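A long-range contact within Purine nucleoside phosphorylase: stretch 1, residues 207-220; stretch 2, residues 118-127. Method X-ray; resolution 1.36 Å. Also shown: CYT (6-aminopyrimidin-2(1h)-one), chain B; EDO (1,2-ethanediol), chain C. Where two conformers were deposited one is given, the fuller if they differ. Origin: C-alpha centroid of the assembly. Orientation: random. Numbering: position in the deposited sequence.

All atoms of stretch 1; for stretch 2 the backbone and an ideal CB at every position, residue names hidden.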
# COMPACT_ATOMS: atom_id res chain seq x y z
N GLU A 207 8.41 -8.18 9.77
CA GLU A 207 7.02 -7.74 9.69
C GLU A 207 6.21 -8.25 10.87
O GLU A 207 5.42 -7.50 11.46
CB GLU A 207 6.41 -8.18 8.36
CG GLU A 207 7.01 -7.41 7.18
CD GLU A 207 6.86 -8.10 5.85
OE1 GLU A 207 6.23 -9.18 5.77
OE2 GLU A 207 7.40 -7.57 4.87
N SER A 208 6.40 -9.52 11.24
CA SER A 208 5.70 -10.05 12.41
C SER A 208 6.04 -9.25 13.66
O SER A 208 5.16 -8.92 14.45
CB SER A 208 6.04 -11.51 12.61
OG SER A 208 5.54 -12.27 11.52
N ASN A 209 7.32 -8.94 13.85
CA ASN A 209 7.73 -8.17 15.02
C ASN A 209 7.11 -6.78 15.02
O ASN A 209 6.71 -6.26 16.07
CB ASN A 209 9.25 -8.10 15.13
CG ASN A 209 9.78 -9.04 16.18
OD1 ASN A 209 10.20 -10.16 15.88
ND2 ASN A 209 9.72 -8.61 17.44
N MET A 210 7.00 -6.16 13.84
CA MET A 210 6.32 -4.88 13.75
C MET A 210 4.86 -5.01 14.14
O MET A 210 4.33 -4.19 14.90
CB MET A 210 6.44 -4.34 12.33
CG MET A 210 5.70 -3.04 12.15
SD MET A 210 5.74 -2.44 10.46
CE MET A 210 4.71 -3.63 9.65
N LEU A 211 4.19 -6.06 13.64
CA LEU A 211 2.77 -6.24 13.95
C LEU A 211 2.54 -6.43 15.44
O LEU A 211 1.53 -5.97 15.99
CB LEU A 211 2.23 -7.44 13.18
CG LEU A 211 2.25 -7.27 11.67
CD1 LEU A 211 1.70 -8.50 10.98
CD2 LEU A 211 1.50 -6.00 11.25
N LEU A 212 3.46 -7.12 16.10
CA LEU A 212 3.39 -7.23 17.55
C LEU A 212 3.39 -5.85 18.20
O LEU A 212 2.54 -5.55 19.05
CB LEU A 212 4.57 -8.06 18.05
CG LEU A 212 4.65 -8.17 19.56
CD1 LEU A 212 3.28 -8.54 20.09
CD2 LEU A 212 5.69 -9.21 19.93
N LYS A 213 4.32 -4.98 17.79
CA LYS A 213 4.38 -3.64 18.37
C LYS A 213 3.13 -2.83 18.07
O LYS A 213 2.79 -1.91 18.83
CB LYS A 213 5.61 -2.90 17.82
CG LYS A 213 6.91 -3.54 18.25
CD LYS A 213 8.11 -2.97 17.52
CE LYS A 213 9.37 -3.71 17.94
NZ LYS A 213 10.48 -3.53 16.99
N LEU A 214 2.42 -3.14 16.99
CA LEU A 214 1.27 -2.36 16.55
C LEU A 214 -0.05 -2.90 17.08
O LEU A 214 -1.11 -2.45 16.63
CB LEU A 214 1.24 -2.27 15.03
CG LEU A 214 2.43 -1.49 14.48
CD1 LEU A 214 2.32 -1.33 12.99
CD2 LEU A 214 2.51 -0.15 15.19
N GLY A 215 -0.02 -3.83 18.04
CA GLY A 215 -1.20 -4.37 18.67
C GLY A 215 -1.82 -5.57 17.98
O GLY A 215 -2.66 -6.25 18.59
N CYS A 216 -1.42 -5.87 16.74
CA CYS A 216 -2.06 -6.93 15.97
C CYS A 216 -1.93 -8.28 16.66
O CYS A 216 -0.87 -8.64 17.18
CB CYS A 216 -1.41 -7.04 14.59
SG CYS A 216 -1.45 -5.55 13.60
N ASP A 217 -3.02 -9.04 16.64
CA ASP A 217 -3.03 -10.37 17.24
C ASP A 217 -2.80 -11.49 16.24
O ASP A 217 -2.20 -12.50 16.60
CB ASP A 217 -4.35 -10.61 17.97
CG ASP A 217 -4.56 -9.60 19.09
OD1 ASP A 217 -3.75 -9.62 20.04
OD2 ASP A 217 -5.50 -8.78 19.02
N VAL A 218 -3.28 -11.34 15.00
CA VAL A 218 -3.15 -12.35 13.95
C VAL A 218 -2.88 -11.63 12.64
O VAL A 218 -3.17 -10.44 12.50
CB VAL A 218 -4.38 -13.28 13.82
CG1 VAL A 218 -4.79 -13.85 15.17
CG2 VAL A 218 -5.54 -12.56 13.20
N VAL A 219 -2.31 -12.35 11.67
CA VAL A 219 -2.04 -11.79 10.35
C VAL A 219 -2.44 -12.80 9.28
O VAL A 219 -2.21 -14.01 9.43
CB VAL A 219 -0.57 -11.33 10.20
CG1 VAL A 219 0.40 -12.49 10.39
CG2 VAL A 219 -0.34 -10.65 8.85
N GLY A 220 -3.06 -12.32 8.20
CA GLY A 220 -3.38 -13.21 7.10
C GLY A 220 -3.63 -12.41 5.85
O GLY A 220 -3.54 -11.18 5.85
N UNK A 118 -7.20 -19.15 7.53
CA UNK A 118 -5.99 -19.59 8.22
C UNK A 118 -5.08 -18.39 8.39
O UNK A 118 -4.94 -17.57 7.47
CB UNK A 118 -5.28 -20.71 7.46
N UNK A 119 -4.48 -18.25 9.57
CA UNK A 119 -3.72 -17.04 9.85
C UNK A 119 -2.49 -17.36 10.70
O UNK A 119 -2.42 -18.40 11.35
CB UNK A 119 -4.60 -16.01 10.56
N UNK A 120 -1.53 -16.44 10.68
CA UNK A 120 -0.41 -16.51 11.61
C UNK A 120 -0.74 -15.81 12.92
O UNK A 120 -1.31 -14.72 12.94
CB UNK A 120 0.84 -15.89 10.98
N UNK A 121 -0.35 -16.45 14.02
CA UNK A 121 -0.52 -15.83 15.33
C UNK A 121 0.63 -14.89 15.65
O UNK A 121 1.80 -15.23 15.47
CB UNK A 121 -0.64 -16.90 16.42
N UNK A 122 0.29 -13.69 16.12
CA UNK A 122 1.26 -12.70 16.58
C UNK A 122 1.26 -12.59 18.10
O UNK A 122 2.31 -12.62 18.73
CB UNK A 122 0.96 -11.34 15.96
N UNK A 123 0.07 -12.45 18.69
CA UNK A 123 -0.08 -12.42 20.14
C UNK A 123 0.53 -13.67 20.76
O UNK A 123 0.35 -14.78 20.27
CB UNK A 123 -1.55 -12.30 20.53
N UNK A 124 1.25 -13.48 21.87
CA UNK A 124 1.95 -14.59 22.49
C UNK A 124 1.01 -15.65 23.04
O UNK A 124 1.45 -16.79 23.22
CB UNK A 124 2.85 -14.07 23.61
N UNK A 125 -0.24 -15.31 23.32
CA UNK A 125 -1.15 -16.29 23.89
C UNK A 125 -1.61 -17.32 22.87
O UNK A 125 -2.24 -18.31 23.26
CB UNK A 125 -2.37 -15.58 24.49
N UNK A 126 -1.30 -17.14 21.59
CA UNK A 126 -1.88 -17.93 20.52
C UNK A 126 -0.97 -19.09 20.14
O UNK A 126 0.21 -18.89 19.84
CB UNK A 126 -2.15 -17.05 19.30
N UNK A 127 -1.53 -20.30 20.14
CA UNK A 127 -0.85 -21.52 19.74
C UNK A 127 -1.45 -22.03 18.44
O UNK A 127 -2.60 -21.75 18.10
CB UNK A 127 -0.94 -22.58 20.84
N3 CYT B . 0.23 -16.43 7.57
C4 CYT B . 0.39 -17.57 8.25
N1 CYT B . -1.69 -17.36 6.53
C2 CYT B . -0.80 -16.30 6.69
O2 CYT B . -0.94 -15.28 6.02
N4 CYT B . 1.43 -17.64 9.09
C5 CYT B . -0.52 -18.66 8.11
C6 CYT B . -1.53 -18.51 7.24
C1 EDO C . -6.78 -17.11 4.33
O1 EDO C . -6.03 -16.29 3.42
C2 EDO C . -7.54 -18.19 3.59
O2 EDO C . -7.62 -19.33 4.44

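At position 118 CA-to-CB points away from stretch 1, and no atom of that stretch lies within 5.5 Å of the ideal CB. The contact therefore sets no limit on the side chain. The residue is Leu-118, whose N donates to EDO O2 at 3.1 Å.

Position 119 points toward stretch 1, but its ideal CB is already 3.3 Å from Val-219 O and 4.3 Å from Val-218 CB. So close to a carbonyl, a small side chain suits best. Ala-119 is deposited; its CB packs 4.2 Å from Val-218 CB.

Position 120 forms the antiparallel hydrogen-bonded pair with Val-219: its N donates to Val-219 O (2.8 Å) and its O accepts from Val-219 N (2.9 Å). An ideal CB would sit on the same face as the Val-219 side chain, tight against Val-219 CG1 at 3.5 Å, and would clash with CYT N4 at 2.6 Å. With the ligand in place only glycine fits, and Gly-120 is found.

Position 121 pairs with Val-218 without hydrogen bonds. Its ideal CB is 4.7 Å from Asp-217 O, so stretch 1 would leave room for a small side chain, and the backbone angles (-84/133) are open to any residue. Gly-121 is deposited; nothing in this contact demands it.

Position 122 points toward stretch 1, into a space bordered by the helix at Ser-208, Leu-211 and Leu-212 and by Val-219. Leucine, isoleucine or methionine could suit these largely apolar walls. Ile-122 (chi1 m, chi2 m) sends CD1 to Ser-208 CB (3.8 Å) and Val-219 CG1 (4.1 Å), while CG2 lies 3.8 Å from Leu-212 CB. Its N donates to Asp-217 O at 2.8 Å.

At position 123 the ideal CB is 3.5 Å from Asp-217 OD1, an acceptor that favours a donor such as asparagine or serine. Asn-123 ND2 donates to Asp-217 OD1 (2.8 Å, 165°), and Asn-123 N to Asp-217 O (3.1 Å).

The ideal CB at 124 has no neighbour in stretch 1, so many residues would do. Arg-124 curls back: NH2 donates to Ile-122 O at a very short 2.4 Å, with Leu-212 CD1 3.0 Å from NH2 at the guanidinium edge.

At 125 and 127 nothing of stretch 1 lies within 5.5 Å of the ideal CB, so this contact would accept almost any side chain; Lys-125 and Lys-127 are deposited.

Position 126 points toward stretch 1 with its ideal CB 5.3 Å from Asp-217 O, leaving space for a longer apolar chain. Leu-126 CD1 reaches Val-218 CG1 at 3.7 Å.

Stretch 2, residues 118-127: LAGGINRKLK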
# COMPACT_ATOMS: atom_id res chain seq x y z
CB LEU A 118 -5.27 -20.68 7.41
CG LEU A 118 -5.58 -22.15 7.66
CD1 LEU A 118 -5.22 -22.57 9.08
CD2 LEU A 118 -7.02 -22.46 7.37
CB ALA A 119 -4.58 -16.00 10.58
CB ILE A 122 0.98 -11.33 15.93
CG1 ILE A 122 1.03 -11.42 14.40
CG2 ILE A 122 1.97 -10.29 16.44
CD1 ILE A 122 2.42 -11.72 13.83
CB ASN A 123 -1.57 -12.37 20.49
CG ASN A 123 -1.83 -12.06 21.96
OD1 ASN A 123 -1.42 -12.80 22.85
ND2 ASN A 123 -2.50 -10.94 22.22
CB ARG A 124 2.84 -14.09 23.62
CG ARG A 124 4.25 -14.69 23.60
CD ARG A 124 5.12 -14.17 22.46
NE ARG A 124 4.40 -13.40 21.46
CZ ARG A 124 4.19 -12.09 21.51
NH1 ARG A 124 4.68 -11.36 22.51
NH2 ARG A 124 3.48 -11.54 20.55
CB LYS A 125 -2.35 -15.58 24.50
CG LYS A 125 -2.01 -14.71 25.70
CD LYS A 125 -3.24 -13.96 26.17
CE LYS A 125 -2.97 -13.17 27.43
NZ LYS A 125 -4.20 -12.49 27.92
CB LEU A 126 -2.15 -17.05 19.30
CG LEU A 126 -3.17 -15.93 19.53
CD1 LEU A 126 -3.32 -15.03 18.30
CD2 LEU A 126 -4.53 -16.50 19.96
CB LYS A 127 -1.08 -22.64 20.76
CG LYS A 127 -0.54 -22.42 22.15
CD LYS A 127 -0.79 -23.68 22.95
CE LYS A 127 -0.60 -23.47 24.44
NZ LYS A 127 -1.54 -22.45 24.96
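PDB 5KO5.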